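Local coordinates for protein type III secretion T3S chaperone (Chlamydia trachomatis, PDB 3K29) that is probably a YscO-like component of the chlamydial type III secretion apparatus, a helical hairpin that binds copies of itself and may act as a chaperone, at residues Gln59-Glu62 / Gln63-Gly67. Numbering follows the deposited sequence.
Sequences QLRE and QLDDG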
ATOM      1  N   GLN A  59       3.982 -17.023  44.080  1.00 13.81           N
ATOM      2  CA  GLN A  59       4.382 -16.735  45.449  1.00 14.16           C
ATOM      3  C   GLN A  59       3.360 -17.357  46.401  1.00 14.67           C
ATOM      4  O   GLN A  59       3.722 -17.903  47.434  1.00 11.92           O
ATOM      5  CB  GLN A  59       4.475 -15.192  45.671  1.00 14.87           C
ATOM      6  CG  GLN A  59       5.781 -14.530  45.141  1.00 16.20           C
ATOM      7  CD  GLN A  59       5.601 -12.994  44.783  1.00 22.51           C
ATOM      8  OE1 GLN A  59       4.655 -12.321  45.242  1.00 22.24           O
ATOM      9  NE2 GLN A  59       6.500 -12.477  43.961  1.00 18.04           N
ATOM     10  N   LEU A  60       2.064 -17.231  46.071  1.00 14.68           N
ATOM     11  CA  LEU A  60       1.033 -17.856  46.924  1.00 14.99           C
ATOM     12  C   LEU A  60       1.145 -19.400  46.888  1.00 14.43           C
ATOM     13  O   LEU A  60       0.990 -20.044  47.914  1.00 12.42           O
ATOM     14  CB  LEU A  60      -0.395 -17.437  46.514  1.00 16.16           C
ATOM     15  CG  LEU A  60      -1.537 -18.218  47.204  1.00 20.20           C
ATOM     16  CD1 LEU A  60      -1.452 -18.086  48.726  1.00 20.48           C
ATOM     17  CD2 LEU A  60      -2.884 -17.591  46.755  1.00 22.88           C
ATOM     18  N   ARG A  61       1.370 -19.939  45.704  1.00 14.24           N
ATOM     19  CA  ARG A  61       1.504 -21.391  45.512  1.00 18.06           C
ATOM     20  C   ARG A  61       2.662 -21.973  46.372  1.00 16.44           C
ATOM     21  O   ARG A  61       2.525 -23.032  47.026  1.00 18.36           O
ATOM     22  CB  ARG A  61       1.674 -21.674  44.021  1.00 17.10           C
ATOM     23  CG  ARG A  61       0.747 -22.738  43.579  1.00 23.50           C
ATOM     24  CD  ARG A  61       1.526 -24.041  43.306  1.00 26.76           C
ATOM     25  NE  ARG A  61       2.491 -23.770  42.233  1.00 26.51           N
ATOM     26  CZ  ARG A  61       2.279 -23.953  40.926  1.00 31.37           C
ATOM     27  NH1 ARG A  61       1.135 -24.489  40.462  1.00 30.15           N
ATOM     28  NH2 ARG A  61       3.260 -23.651  40.068  1.00 32.70           N
ATOM     29  N   GLU A  62       3.775 -21.247  46.435  1.00 16.75           N
ATOM     30  CA  GLU A  62       4.889 -21.611  47.344  1.00 17.03           C
ATOM     31  C   GLU A  62       4.497 -21.570  48.805  1.00 16.82           C
ATOM     32  O   GLU A  62       4.896 -22.436  49.609  1.00 14.45           O
ATOM     33  CB  GLU A  62       6.098 -20.696  47.120  1.00 18.00           C
ATOM     34  CG  GLU A  62       6.690 -20.865  45.753  1.00 22.37           C
ATOM     35  CD  GLU A  62       7.531 -19.661  45.285  1.00 29.55           C
ATOM     36  OE1 GLU A  62       7.467 -18.560  45.906  1.00 34.12           O
ATOM     37  OE2 GLU A  62       8.249 -19.829  44.273  1.00 32.05           O
ATOM     38  N   GLN A  63       3.694 -20.570  49.180  1.00 16.65           N
ATOM     39  CA  GLN A  63       3.257 -20.474  50.576  1.00 17.45           C
ATOM     40  C   GLN A  63       2.340 -21.639  50.900  1.00 15.26           C
ATOM     41  O   GLN A  63       2.427 -22.211  51.970  1.00 14.95           O
ATOM     42  CB  GLN A  63       2.579 -19.109  50.892  1.00 18.23           C
ATOM     43  CG  GLN A  63       3.607 -17.952  50.725  1.00 23.48           C
ATOM     44  CD  GLN A  63       4.774 -18.155  51.711  1.00 31.00           C
ATOM     45  OE1 GLN A  63       4.535 -18.310  52.924  1.00 32.70           O
ATOM     46  NE2 GLN A  63       6.036 -18.177  51.204  1.00 29.75           N
ATOM     47  N   LEU A  64       1.475 -21.984  49.957  1.00 15.35           N
ATOM     48  CA  LEU A  64       0.549 -23.113  50.130  1.00 15.14           C
ATOM     49  C   LEU A  64       1.348 -24.411  50.341  1.00 15.89           C
ATOM     50  O   LEU A  64       1.046 -25.194  51.258  1.00 14.01           O
ATOM     51  CB  LEU A  64      -0.345 -23.226  48.903  1.00 15.16           C
ATOM     52  CG  LEU A  64      -1.374 -22.081  48.741  1.00 13.77           C
ATOM     53  CD1 LEU A  64      -2.058 -22.218  47.400  1.00 10.81           C
ATOM     54  CD2 LEU A  64      -2.359 -22.159  49.963  1.00 13.96           C
ATOM     55  N   ASP A  65       2.392 -24.594  49.531  1.00 16.75           N
ATOM     56  CA  ASP A  65       3.239 -25.817  49.617  1.00 18.41           C
ATOM     57  C   ASP A  65       3.944 -25.877  50.960  1.00 18.31           C
ATOM     58  O   ASP A  65       4.051 -26.951  51.537  1.00 18.62           O
ATOM     59  CB  ASP A  65       4.280 -25.907  48.480  1.00 18.00           C
ATOM     60  CG  ASP A  65       3.657 -25.965  47.081  1.00 24.02           C
ATOM     61  OD1 ASP A  65       2.409 -26.201  46.940  1.00 30.52           O
ATOM     62  OD2 ASP A  65       4.411 -25.696  46.095  1.00 27.37           O
ATOM     63  N   ASP A  66       4.400 -24.718  51.455  1.00 18.29           N
ATOM     64  CA  ASP A  66       5.051 -24.600  52.774  1.00 19.56           C
ATOM     65  C   ASP A  66       4.104 -24.783  53.943  1.00 20.03           C
ATOM     66  O   ASP A  66       4.559 -25.017  55.036  1.00 21.20           O
ATOM     67  CB  ASP A  66       5.699 -23.216  52.942  1.00 20.28           C
ATOM     68  CG  ASP A  66       7.013 -23.076  52.192  1.00 21.00           C
ATOM     69  OD1 ASP A  66       7.698 -24.087  52.023  1.00 23.90           O
ATOM     70  OD2 ASP A  66       7.350 -21.968  51.722  1.00 23.87           O
ATOM     71  N   GLY A  67       2.795 -24.633  53.748  1.00 21.30           N
ATOM     72  CA  GLY A  67       1.890 -24.558  54.910  1.00 21.38           C
ATOM     73  C   GLY A  67       1.740 -23.098  55.343  1.00 23.17           C
ATOM     74  O   GLY A  67       2.711 -22.368  55.596  1.00 23.27           O
TER
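The last turns of helix 8-66, at the closed end of a long helical hairpin, bring Leu60 and Leu64 together one turn apart. CD1 of Leu60 lies 4.0 Å from CG of Leu64, and CG of Leu60 also meets CD1 of Leu64. The two side chains cross at a slant. In Leu64 CG is anti to the carbonyl carbon (chi1 -69°). This setting brings CG of Leu64 to 3.2 Å from O of Leu60, beyond the oxygen and off the carbonyl plane. Both leucines also touch helix 70-160: Leu60 packs on Met76, Lys77 and Ile80, and Leu64 on Ile73.

Four successive backbone bonds tie the segments. Leu64 N donates to Leu60 O at 2.9 Å, and this donor lies in the carbonyl plane. The N atoms of Gln63, Asp65 and Asp66 bond to O of Gln59, Arg61 and Glu62, each tilted about 25° from that plane.

On the outer side the groups are polar. CG of Gln63 is turned back beside its own N, which leaves it 3.3 Å from O of Gln59; the chain then bends, carrying the amide off. The Gln59 amide turns away, and its OE1 is hydrogen-bonded to NZ of Lys56. Arg61 and Asp65 carry opposite charges but do not form a salt bridge, with NE of Arg61 4.7 Å from OD2 of Asp65. Any attraction there is probably modest.

Gly67 is the first residue to leave helical backbone angles, with positive phi (90°). Its N bonds to Leu64 O at 3.1 Å. Helix 70-160 starts soon after. An apolar i to i+4 pair facing the partner helix, with polar and charged residues outside, is the usual packing of amphipathic helices in an antiparallel hairpin; here it lies at the turn end.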